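PDB 5G5G: putative xanthine dehydrogenase YAGS fad-binding subunit from Escherichia coli, which carries the molybdenum and pterin cytosine dinucleotide cofactor and probably catalyses aldehyde oxidation as part of a periplasmic aldehyde oxidase. Local coordinates for residues Q478-M483 and S517-A522; Y52-A57 and A111-V116; H589-G594 and S699-N704; Q148-P153 and G335-T340. All coordinates share one frame; numbering follows the deposited sequence.

Interactions 1 and 3 are buried and have no hydrogen bonds across their segments: interaction 1 packs helix 472-484 on helix 511-534 through a Met-aromatic contact and aliphatic groups, and interaction 3 lays helix 698-710 over strand 584-596 with valine, alanine and isoleucine. Interaction 2, also mostly buried, joins neighbouring strands of one sheet, and main-chain hydrogen bonds carry it. Interaction 4 is the most open: a loop lies over strand 331-340, and arginine and a water serve where interactions 1 and 3 use hydrocarbon. No two share a helix or strand. By nearest atoms, interactions 2 and 4 come closest, about 17 Å apart; interactions 1 and 4 lie on opposite sides of the chain's centre.

Interaction 1: residues Q478-M483 and S517-A522; sequences QTAAEM and SGVYAA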
loop_
_atom_site.group_PDB
_atom_site.type_symbol
_atom_site.label_atom_id
_atom_site.label_comp_id
_atom_site.label_asym_id
_atom_site.label_seq_id
_atom_site.Cartn_x
_atom_site.Cartn_y
_atom_site.Cartn_z
ATOM N N GLN C 478 26.997 -11.326 2.289
ATOM C CA GLN C 478 27.254 -12.701 1.848
ATOM C C GLN C 478 28.366 -12.776 0.800
ATOM O O GLN C 478 29.226 -13.717 0.830
ATOM C CB GLN C 478 26.001 -13.350 1.334
ATOM C CG GLN C 478 24.918 -13.585 2.400
ATOM C CD GLN C 478 23.580 -14.017 1.776
ATOM O OE1 GLN C 478 22.627 -13.239 1.653
ATOM N NE2 GLN C 478 23.512 -15.279 1.355
ATOM N N THR C 479 28.347 -11.812 -0.120
ATOM C CA THR C 479 29.348 -11.721 -1.191
ATOM C C THR C 479 30.745 -11.499 -0.662
ATOM O O THR C 479 31.693 -12.258 -0.952
ATOM C CB THR C 479 28.973 -10.644 -2.226
ATOM O OG1 THR C 479 27.668 -10.928 -2.772
ATOM C CG2 THR C 479 30.017 -10.586 -3.343
ATOM N N ALA C 480 30.890 -10.513 0.217
ATOM C CA ALA C 480 32.175 -10.280 0.821
ATOM C C ALA C 480 32.675 -11.456 1.682
ATOM O O ALA C 480 33.845 -11.839 1.623
ATOM C CB ALA C 480 32.160 -8.997 1.611
ATOM N N ALA C 481 31.766 -12.038 2.474
ATOM C CA ALA C 481 32.124 -13.173 3.289
ATOM C C ALA C 481 32.648 -14.331 2.410
ATOM O O ALA C 481 33.631 -15.008 2.748
ATOM C CB ALA C 481 30.914 -13.615 4.109
ATOM N N GLU C 482 31.936 -14.596 1.315
ATOM C CA GLU C 482 32.306 -15.657 0.406
ATOM C C GLU C 482 33.687 -15.419 -0.170
ATOM O O GLU C 482 34.516 -16.332 -0.216
ATOM C CB GLU C 482 31.313 -15.761 -0.751
ATOM C CG GLU C 482 31.525 -17.012 -1.598
ATOM C CD GLU C 482 30.887 -18.254 -0.981
ATOM O OE1 GLU C 482 29.633 -18.230 -0.771
ATOM O OE2 GLU C 482 31.613 -19.231 -0.736
ATOM N N MET C 483 33.920 -14.192 -0.620
ATOM C CA MET C 483 35.197 -13.855 -1.297
ATOM C C MET C 483 36.413 -13.895 -0.372
ATOM O O MET C 483 37.513 -14.224 -0.806
ATOM C CB MET C 483 35.065 -12.493 -1.939
ATOM C CG MET C 483 34.096 -12.440 -3.106
ATOM S SD MET C 483 34.586 -13.431 -4.507
ATOM C CE MET C 483 35.988 -12.550 -5.197
ATOM N N SER C 517 28.346 -7.609 -7.797
ATOM C CA SER C 517 29.467 -7.668 -8.739
ATOM C C SER C 517 30.527 -6.603 -8.452
ATOM O O SER C 517 31.708 -6.833 -8.660
ATOM C CB SER C 517 29.024 -7.604 -10.189
ATOM O OG SER C 517 28.282 -8.774 -10.524
ATOM N N GLY C 518 30.113 -5.414 -8.019
ATOM C CA GLY C 518 31.141 -4.420 -7.678
ATOM C C GLY C 518 31.879 -4.835 -6.410
ATOM O O GLY C 518 33.066 -4.613 -6.282
ATOM N N VAL C 519 31.170 -5.450 -5.466
ATOM C CA VAL C 519 31.840 -5.998 -4.276
ATOM C C VAL C 519 32.792 -7.124 -4.686
ATOM O O VAL C 519 33.963 -7.157 -4.247
ATOM C CB VAL C 519 30.799 -6.448 -3.180
ATOM C CG1 VAL C 519 31.479 -7.264 -2.067
ATOM C CG2 VAL C 519 30.074 -5.257 -2.639
ATOM N N TYR C 520 32.363 -7.967 -5.619
ATOM C CA TYR C 520 33.244 -8.971 -6.214
ATOM C C TYR C 520 34.546 -8.341 -6.725
ATOM O O TYR C 520 35.659 -8.809 -6.421
ATOM C CB TYR C 520 32.521 -9.729 -7.342
ATOM C CG TYR C 520 33.364 -10.762 -8.036
ATOM C CD1 TYR C 520 34.262 -10.411 -9.057
ATOM C CD2 TYR C 520 33.328 -12.098 -7.622
ATOM C CE1 TYR C 520 35.061 -11.352 -9.672
ATOM C CE2 TYR C 520 34.115 -13.052 -8.243
ATOM C CZ TYR C 520 34.988 -12.675 -9.262
ATOM O OH TYR C 520 35.779 -13.633 -9.861
ATOM N N ALA C 521 34.407 -7.256 -7.481
ATOM C CA ALA C 521 35.563 -6.594 -8.073
ATOM C C ALA C 521 36.479 -6.062 -6.994
ATOM O O ALA C 521 37.690 -6.279 -7.058
ATOM C CB ALA C 521 35.099 -5.494 -8.994
ATOM N N ALA C 522 35.898 -5.417 -5.980
ATOM C CA ALA C 522 36.687 -4.869 -4.860
ATOM C C ALA C 522 37.382 -6.005 -4.066
ATOM O O ALA C 522 38.564 -5.912 -3.742
ATOM C CB ALA C 522 35.861 -3.975 -3.964
#
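Met-483 and Tyr-520 form a Met-aromatic contact between two packed helices, 472-484 and 511-534, within the molybdopterin cofactor-binding region. The axes of the short segments approach to 9.3 Å and cross at -29°, close enough for small side chains to fill the middle while the long pair meets at one end.

The aromatic part has two components. The methyl CE of Met-483 lies over one face of the Tyr-520 ring, 4.0 Å from its centroid, as a CH-pi contact; SD approaches obliquely, 3.6 Å from CD2 of Tyr-520. Bends at chi2 and chi3 (-64° and -71°) fold the thioether so that sulfur and methyl both reach the ring, and the flexible, polarisable chain of methionine suits this. Replacing Tyr-520 by alanine removes the ring and would probably open a gap at the Met-483 methyl, leaving that chain freer to turn.

The aliphatic part centres on Val-519. Its CG1 reaches between Thr-479 and Ala-480, where the short alanine side chain lets the valine approach with CB of Ala-480 4.1 Å from CG1. Thr-479 offers only its methyl to this seam: its OG1 turns back to the carbonyl of Ile-475 on its own helix, a common way to bury a hydroxyl in a helix. Beyond the pair, Val-461 of strand 459-462 touches both Ala-480 and Val-519, so the helices pack against a sheet as well as each other. With CG2 of Thr-479 anti to the backbone N, that methyl sits 3.8 Å from CG1 of Val-519.

Interaction 2: residues Y52-A57 and A111-V116; sequences YIVGSA and AIALVV
Tyr-52 and Val-115 are joined by two main-chain hydrogen bonds, N of Tyr-52 to O of Val-115 at 2.8 Å and N of Val-115 to O of Tyr-52 at 3.0 Å, which make them an antiparallel hydrogen-bonded pair. Two residues on, N of Val-54 donates to O of Ala-113 at 2.9 Å. The regular pairing then gives way to a classic beta bulge: Ile-112 and Ala-113 both face Val-54, whose O receives a nearly straight bond from N of Ile-112 (2.8 Å, 176° at the hydrogen) and a weak one from N of Ala-113.

Side chains fill in around this backbone. Leu-114 and Ile-53, a non-hydrogen-bonded pair, share one face of the sheet with Ala-111. With CG anti to the backbone N (chi1 -178°), Leu-114 carries CD1 back over the partner strand to 3.5 Å from N of Tyr-52. Val-54 and Ala-113 occupy the other face, CB to CB 4.1 Å, the small Ala-113 letting Val-54 lie close beside it. CG1 of Ile-112 meets CG1 of Val-54 at 4.0 Å.

Farther out, helix 250-262 covers the first face, Leu-254 on Ile-53 and Ala-258 on Leu-114, while helix 120-127 touches Tyr-52 and Val-115. A serine in place of Leu-114 would probably leave a gap beneath Ala-258 and beside Tyr-52 and put a hydroxyl among hydrocarbons. In this hammerhead domain, main-chain bonds thus fix the register of the two strands, and the apolar side chains let helix 250-262 pack on one face and helix 120-127 meet Tyr-52 and Val-115 on the other.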
loop_
_atom_site.group_PDB
_atom_site.type_symbol
_atom_site.label_atom_id
_atom_site.label_comp_id
_atom_site.label_asym_id
_atom_site.label_seq_id
_atom_site.Cartn_x
_atom_site.Cartn_y
_atom_site.Cartn_z
ATOM N N TYR C 52 5.574 22.091 6.105
ATOM C CA TYR C 52 4.349 21.488 5.711
ATOM C C TYR C 52 3.995 21.997 4.310
ATOM O O TYR C 52 3.876 23.212 4.079
ATOM C CB TYR C 52 3.251 21.721 6.738
ATOM C CG TYR C 52 2.103 20.749 6.625
ATOM C CD1 TYR C 52 1.080 20.946 5.686
ATOM C CD2 TYR C 52 2.024 19.651 7.457
ATOM C CE1 TYR C 52 0.017 20.054 5.588
ATOM C CE2 TYR C 52 0.988 18.748 7.378
ATOM C CZ TYR C 52 -0.017 18.955 6.447
ATOM O OH TYR C 52 -1.042 18.057 6.355
ATOM N N ILE C 53 3.833 21.050 3.394
ATOM C CA ILE C 53 3.561 21.324 1.991
ATOM C C ILE C 53 2.159 21.865 1.700
ATOM O O ILE C 53 1.193 21.389 2.269
ATOM C CB ILE C 53 3.838 20.015 1.220
ATOM C CG1 ILE C 53 4.774 20.303 0.093
ATOM C CG2 ILE C 53 2.605 19.160 0.978
ATOM C CD1 ILE C 53 6.140 19.971 0.619
ATOM N N VAL C 54 2.068 22.844 0.790
ATOM C CA VAL C 54 0.793 23.284 0.212
ATOM C C VAL C 54 0.789 22.861 -1.249
ATOM O O VAL C 54 1.683 23.229 -2.025
ATOM C CB VAL C 54 0.606 24.794 0.310
ATOM C CG1 VAL C 54 -0.722 25.250 -0.283
ATOM C CG2 VAL C 54 0.740 25.228 1.775
ATOM N N GLY C 55 -0.233 22.109 -1.622
ATOM C CA GLY C 55 -0.368 21.589 -2.994
ATOM C C GLY C 55 -1.450 22.291 -3.783
ATOM O O GLY C 55 -2.360 22.891 -3.206
ATOM N N SER C 56 -1.301 22.297 -5.104
ATOM C CA SER C 56 -2.269 22.956 -5.970
ATOM C C SER C 56 -3.680 22.415 -5.758
ATOM O O SER C 56 -3.921 21.186 -5.739
ATOM C CB SER C 56 -1.924 22.744 -7.435
ATOM O OG SER C 56 -2.929 23.388 -8.218
ATOM N N ALA C 57 -4.617 23.339 -5.673
ATOM C CA ALA C 57 -6.042 23.000 -5.559
ATOM C C ALA C 57 -6.691 22.715 -6.928
ATOM O O ALA C 57 -7.834 22.239 -6.969
ATOM C CB ALA C 57 -6.804 24.091 -4.822
ATOM N N ALA C 111 3.334 20.805 -5.686
ATOM C CA ALA C 111 3.710 21.646 -4.554
ATOM C C ALA C 111 3.818 23.117 -4.982
ATOM O O ALA C 111 4.438 23.425 -6.014
ATOM C CB ALA C 111 5.009 21.204 -3.963
ATOM N N ILE C 112 3.230 24.026 -4.207
ATOM C CA ILE C 112 3.316 25.469 -4.490
ATOM C C ILE C 112 3.885 26.307 -3.361
ATOM O O ILE C 112 4.231 27.478 -3.566
ATOM C CB ILE C 112 1.992 26.080 -4.994
ATOM C CG1 ILE C 112 0.882 25.932 -3.930
ATOM C CG2 ILE C 112 1.612 25.430 -6.308
ATOM C CD1 ILE C 112 -0.404 26.664 -4.280
ATOM N N ALA C 113 3.934 25.749 -2.161
ATOM C CA ALA C 113 4.486 26.468 -1.025
ATOM C C ALA C 113 4.854 25.476 0.084
ATOM O O ALA C 113 4.413 24.301 0.071
ATOM C CB ALA C 113 3.534 27.539 -0.503
ATOM N N LEU C 114 5.695 25.958 1.006
ATOM C CA LEU C 114 6.041 25.183 2.209
ATOM C C LEU C 114 6.044 26.122 3.391
ATOM O O LEU C 114 6.749 27.116 3.373
ATOM C CB LEU C 114 7.422 24.523 2.092
ATOM C CG LEU C 114 7.816 23.648 3.302
ATOM C CD1 LEU C 114 7.341 22.221 3.067
ATOM C CD2 LEU C 114 9.307 23.714 3.570
ATOM N N VAL C 115 5.229 25.830 4.409
ATOM C CA VAL C 115 5.292 26.637 5.629
ATOM C C VAL C 115 6.224 25.939 6.612
ATOM O O VAL C 115 6.037 24.738 6.846
ATOM C CB VAL C 115 3.915 26.775 6.285
ATOM C CG1 VAL C 115 4.003 27.585 7.560
ATOM C CG2 VAL C 115 2.917 27.422 5.340
ATOM N N VAL C 116 7.185 26.670 7.185
ATOM C CA VAL C 116 8.161 26.154 8.122
ATOM C C VAL C 116 7.782 26.719 9.480
ATOM O O VAL C 116 7.589 27.937 9.605
ATOM C CB VAL C 116 9.571 26.691 7.749
ATOM C CG1 VAL C 116 10.614 26.156 8.702
ATOM C CG2 VAL C 116 9.886 26.281 6.334
#

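Interaction 3: residues H589-G594 and S699-N704; sequences HFVEVG and SAAIAN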
loop_
_atom_site.group_PDB
_atom_site.type_symbol
_atom_site.label_atom_id
_atom_site.label_comp_id
_atom_site.label_asym_id
_atom_site.label_seq_id
_atom_site.Cartn_x
_atom_site.Cartn_y
_atom_site.Cartn_z
ATOM N N HIS C 589 3.447 -18.449 -13.522
ATOM C CA HIS C 589 2.533 -18.148 -12.443
ATOM C C HIS C 589 1.271 -18.947 -12.552
ATOM O O HIS C 589 0.624 -18.926 -13.622
ATOM C CB HIS C 589 2.148 -16.679 -12.488
ATOM C CG HIS C 589 3.260 -15.762 -12.121
ATOM N ND1 HIS C 589 3.763 -15.683 -10.840
ATOM C CD2 HIS C 589 4.014 -14.939 -12.875
ATOM C CE1 HIS C 589 4.747 -14.810 -10.815
ATOM N NE2 HIS C 589 4.927 -14.351 -12.038
ATOM N N PHE C 590 0.919 -19.639 -11.460
ATOM C CA PHE C 590 -0.239 -20.557 -11.413
ATOM C C PHE C 590 -1.109 -20.150 -10.233
ATOM O O PHE C 590 -0.578 -19.973 -9.131
ATOM C CB PHE C 590 0.198 -22.030 -11.245
ATOM C CG PHE C 590 0.884 -22.595 -12.429
ATOM C CD1 PHE C 590 2.244 -22.352 -12.626
ATOM C CD2 PHE C 590 0.179 -23.346 -13.389
ATOM C CE1 PHE C 590 2.885 -22.855 -13.745
ATOM C CE2 PHE C 590 0.833 -23.898 -14.472
ATOM C CZ PHE C 590 2.198 -23.614 -14.683
ATOM N N VAL C 591 -2.396 -19.890 -10.468
ATOM C CA VAL C 591 -3.299 -19.375 -9.448
ATOM C C VAL C 591 -4.601 -20.140 -9.402
ATOM O O VAL C 591 -5.153 -20.517 -10.454
ATOM C CB VAL C 591 -3.660 -17.885 -9.743
ATOM C CG1 VAL C 591 -4.707 -17.396 -8.770
ATOM C CG2 VAL C 591 -2.408 -17.032 -9.731
ATOM N N GLU C 592 -5.089 -20.367 -8.188
ATOM C CA GLU C 592 -6.432 -20.866 -7.975
ATOM C C GLU C 592 -7.233 -19.765 -7.303
ATOM O O GLU C 592 -6.750 -19.170 -6.290
ATOM C CB GLU C 592 -6.402 -22.165 -7.138
ATOM C CG GLU C 592 -7.779 -22.736 -6.802
ATOM C CD GLU C 592 -7.694 -23.946 -5.880
ATOM O OE1 GLU C 592 -7.080 -24.946 -6.233
ATOM O OE2 GLU C 592 -8.293 -23.911 -4.802
ATOM N N VAL C 593 -8.410 -19.439 -7.852
ATOM C CA VAL C 593 -9.258 -18.417 -7.261
ATOM C C VAL C 593 -10.614 -18.963 -6.920
ATOM O O VAL C 593 -11.050 -19.993 -7.492
ATOM C CB VAL C 593 -9.541 -17.223 -8.183
ATOM C CG1 VAL C 593 -8.254 -16.561 -8.493
ATOM C CG2 VAL C 593 -10.263 -17.671 -9.463
ATOM N N GLY C 594 -11.310 -18.259 -6.022
ATOM C CA GLY C 594 -12.703 -18.549 -5.779
ATOM C C GLY C 594 -13.479 -17.290 -6.173
ATOM O O GLY C 594 -13.016 -16.172 -5.910
ATOM N N SER C 699 -0.990 -10.815 -12.482
ATOM C CA SER C 699 -2.362 -10.332 -12.573
ATOM C C SER C 699 -3.128 -11.089 -13.664
ATOM O O SER C 699 -4.312 -11.384 -13.511
ATOM C CB SER C 699 -2.383 -8.822 -12.864
ATOM O OG SER C 699 -1.757 -8.153 -11.789
ATOM N N ALA C 700 -2.456 -11.370 -14.776
ATOM C CA ALA C 700 -3.161 -12.117 -15.819
ATOM C C ALA C 700 -3.428 -13.554 -15.399
ATOM O O ALA C 700 -4.436 -14.140 -15.792
ATOM C CB ALA C 700 -2.395 -12.136 -17.112
ATOM N N ALA C 701 -2.510 -14.177 -14.660
ATOM C CA ALA C 701 -2.813 -15.524 -14.148
ATOM C C ALA C 701 -4.073 -15.497 -13.285
ATOM O O ALA C 701 -4.918 -16.346 -13.449
ATOM C CB ALA C 701 -1.666 -16.105 -13.374
ATOM N N ILE C 702 -4.257 -14.451 -12.458
ATOM C CA ILE C 702 -5.503 -14.304 -11.713
ATOM C C ILE C 702 -6.733 -14.088 -12.632
ATOM O O ILE C 702 -7.786 -14.703 -12.446
ATOM C CB ILE C 702 -5.347 -13.168 -10.688
ATOM C CG1 ILE C 702 -4.235 -13.564 -9.695
ATOM C CG2 ILE C 702 -6.679 -12.846 -9.980
ATOM C CD1 ILE C 702 -3.808 -12.380 -8.840
ATOM N N ALA C 703 -6.623 -13.179 -13.581
ATOM C CA ALA C 703 -7.695 -12.970 -14.558
ATOM C C ALA C 703 -8.096 -14.258 -15.293
ATOM O O ALA C 703 -9.291 -14.551 -15.403
ATOM C CB ALA C 703 -7.298 -11.909 -15.584
ATOM N N ASN C 704 -7.098 -15.028 -15.738
ATOM C CA ASN C 704 -7.330 -16.262 -16.433
ATOM C C ASN C 704 -8.027 -17.295 -15.499
ATOM O O ASN C 704 -8.855 -18.073 -15.941
ATOM C CB ASN C 704 -6.032 -16.780 -16.965
ATOM C CG ASN C 704 -5.476 -15.931 -18.144
ATOM O OD1 ASN C 704 -6.191 -15.193 -18.797
ATOM N ND2 ASN C 704 -4.222 -16.094 -18.419
#
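His-589 begins the strand's side of the contact with its CB and its carbonyl: CB lies 4.0 Å from CB of Ala-701, and O stands 3.6 Å from the same methyl. The main chain can come this close to the helix because alanine has nothing larger to hold it off. His-589 and Val-591 both direct their CB atoms toward the helix, whereas Phe-590 between them turns to the other face of the sheet and packs on Val-435.

Val-591 is the central residue, its CA 6.0 Å from that of Ile-702. Both of its methyls are used. CG2, set anti to the carbonyl carbon, touches CB of Ala-701 at 3.8 Å; CG1 of Ile-702 faces the fork of Val-591 and touches both methyls, CG2 at 3.9 Å and CG1 at 4.0 Å. This is helix-on-sheet packing: helix 698-710 lies over strand 584-596, a middle strand of a mixed sheet, and the two segment axes cross at -42°. Branched valines suit the strand; on the helix, alanine lets the strand's main chain come near, and isoleucine spans Val-591 and Val-593.

Glu-592 points away, making salt bridges with Arg-605 and Arg-606 of the adjoining strand. At Val-593 the helix is already drawing off, and the contact thins to CG1 of Val-593 against CG2 of Ile-702 at 4.3 Å. Ile-702 also packs on Ala-637 and Leu-638 of helix 619-638.

Interaction 4: residues Q148-P153 and G335-T340; sequences QAVNQP and GLRLAT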
loop_
_atom_site.group_PDB
_atom_site.type_symbol
_atom_site.label_atom_id
_atom_site.label_comp_id
_atom_site.label_asym_id
_atom_site.label_seq_id
_atom_site.Cartn_x
_atom_site.Cartn_y
_atom_site.Cartn_z
ATOM N N GLN C 148 -8.106 8.270 -30.047
ATOM C CA GLN C 148 -8.461 8.355 -31.466
ATOM C C GLN C 148 -7.477 9.238 -32.210
ATOM O O GLN C 148 -7.050 8.891 -33.328
ATOM C CB GLN C 148 -9.885 8.884 -31.653
ATOM C CG GLN C 148 -10.484 8.629 -33.038
ATOM C CD GLN C 148 -11.793 9.375 -33.248
ATOM O OE1 GLN C 148 -12.264 10.108 -32.359
ATOM N NE2 GLN C 148 -12.385 9.205 -34.415
ATOM N N ALA C 149 -7.083 10.336 -31.568
ATOM C CA ALA C 149 -6.195 11.320 -32.172
ATOM C C ALA C 149 -4.700 10.969 -32.228
ATOM O O ALA C 149 -3.959 11.654 -32.934
ATOM C CB ALA C 149 -6.372 12.654 -31.482
ATOM N N VAL C 150 -4.236 9.965 -31.480
ATOM C CA VAL C 150 -2.817 9.593 -31.528
ATOM C C VAL C 150 -2.680 8.305 -32.332
ATOM O O VAL C 150 -2.997 7.216 -31.852
ATOM C CB VAL C 150 -2.215 9.414 -30.113
ATOM C CG1 VAL C 150 -0.714 9.164 -30.215
ATOM C CG2 VAL C 150 -2.486 10.640 -29.263
ATOM N N ASN C 151 -2.186 8.412 -33.551
ATOM C CA ASN C 151 -2.031 7.220 -34.386
ATOM C C ASN C 151 -0.610 7.052 -34.912
ATOM O O ASN C 151 -0.378 6.212 -35.756
ATOM C CB ASN C 151 -3.071 7.201 -35.504
ATOM C CG ASN C 151 -3.201 8.536 -36.164
ATOM O OD1 ASN C 151 -2.243 9.051 -36.735
ATOM N ND2 ASN C 151 -4.370 9.146 -36.035
ATOM N N GLN C 152 0.340 7.818 -34.395
ATOM C CA GLN C 152 1.749 7.743 -34.791
ATOM C C GLN C 152 2.555 7.556 -33.521
ATOM O O GLN C 152 2.131 8.067 -32.467
ATOM C CB GLN C 152 2.199 9.078 -35.401
ATOM C CG GLN C 152 1.309 9.638 -36.502
ATOM C CD GLN C 152 1.489 8.840 -37.741
ATOM O OE1 GLN C 152 2.568 8.887 -38.327
ATOM N NE2 GLN C 152 0.456 8.079 -38.156
ATOM N N PRO C 153 3.733 6.891 -33.600
ATOM C CA PRO C 153 4.603 6.739 -32.442
ATOM C C PRO C 153 5.394 7.983 -32.103
ATOM O O PRO C 153 5.501 8.867 -32.919
ATOM C CB PRO C 153 5.609 5.665 -32.899
ATOM C CG PRO C 153 5.662 5.786 -34.352
ATOM C CD PRO C 153 4.283 6.176 -34.772
ATOM N N GLY C 335 4.103 -1.273 -31.377
ATOM C CA GLY C 335 4.126 0.161 -31.408
ATOM C C GLY C 335 3.566 0.805 -30.182
ATOM O O GLY C 335 2.598 0.310 -29.595
ATOM N N LEU C 336 4.174 1.926 -29.793
ATOM C CA LEU C 336 3.664 2.760 -28.708
ATOM C C LEU C 336 3.002 4.006 -29.247
ATOM O O LEU C 336 3.426 4.572 -30.272
ATOM C CB LEU C 336 4.779 3.167 -27.711
ATOM C CG LEU C 336 5.463 2.044 -26.950
ATOM C CD1 LEU C 336 6.602 2.619 -26.101
ATOM C CD2 LEU C 336 4.447 1.266 -26.118
ATOM N N ARG C 337 1.982 4.466 -28.526
ATOM C CA ARG C 337 1.282 5.704 -28.847
ATOM C C ARG C 337 1.180 6.512 -27.553
ATOM O O ARG C 337 0.668 6.006 -26.546
ATOM C CB ARG C 337 -0.072 5.385 -29.420
ATOM C CG ARG C 337 -0.046 4.426 -30.661
ATOM C CD ARG C 337 0.407 5.145 -31.842
ATOM N NE ARG C 337 0.411 4.229 -33.015
ATOM C CZ ARG C 337 1.426 3.449 -33.395
ATOM N NH1 ARG C 337 2.582 3.487 -32.756
ATOM N NH2 ARG C 337 1.307 2.719 -34.524
ATOM N N LEU C 338 1.657 7.755 -27.597
ATOM C CA LEU C 338 1.758 8.569 -26.393
ATOM C C LEU C 338 0.846 9.793 -26.498
ATOM O O LEU C 338 1.108 10.695 -27.306
ATOM C CB LEU C 338 3.235 8.978 -26.192
ATOM C CG LEU C 338 3.479 9.798 -24.922
ATOM C CD1 LEU C 338 3.051 9.119 -23.649
ATOM C CD2 LEU C 338 4.952 10.149 -24.919
ATOM N N ALA C 339 -0.211 9.823 -25.698
ATOM C CA ALA C 339 -1.088 10.999 -25.616
ATOM C C ALA C 339 -0.516 11.988 -24.626
ATOM O O ALA C 339 0.278 11.625 -23.748
ATOM C CB ALA C 339 -2.484 10.596 -25.170
ATOM N N THR C 340 -1.004 13.222 -24.742
ATOM C CA THR C 340 -0.745 14.239 -23.728
ATOM C C THR C 340 -1.908 14.309 -22.745
ATOM O O THR C 340 -3.032 14.580 -23.141
ATOM C CB THR C 340 -0.478 15.583 -24.401
ATOM O OG1 THR C 340 0.701 15.405 -25.178
ATOM C CG2 THR C 340 -0.214 16.673 -23.356
HETATM O O HOH W 1 2.955 8.727 -30.018
#
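Arg-337 lays one face of its guanidinium against the loop, with CA of Gln-152 and N of Pro-153 over that face. The ring of Pro-153 runs side by side with the arginine and points the same way, its CB 3.7 Å from NH1. A bend at chi2 (-75°) folds the chain back along its own strand, and NH1 then donates to O of Leu-336 at 2.8 Å. The oxygen of Leu-336 lies almost in the guanidinium plane, although the donor stands above the carbonyl plane. NH1 thus holds two acceptors, this oxygen and, in a salt bridge, the carboxylate of Asp-159. Proline suits its place by offering a compact ring and a main-chain N without hydrogen, which can lie against the guanidinium.

CD of Arg-337 lies 3.4 Å from O of Gln-152, and the same O accepts a hydrogen bond from a water, at 2.7 Å. The water in turn accepts from N of Leu-338, bridging the main chains of loop and strand. CA of Pro-153 makes a CH...O contact with O of Leu-336.

Val-150 supplies the apolar end: CG1 is 3.9 Å from CB of Arg-337, and CG2 is 4.1 Å from CB of Ala-339, whose small size lets the valine settle on the strand. The loop, between helix 143-147 and strand 160-162, runs back over strand 331-340, its direction 140° from the strand's, while O of Val-150 accepts from Trp-307 on the neighbouring strand 299-310.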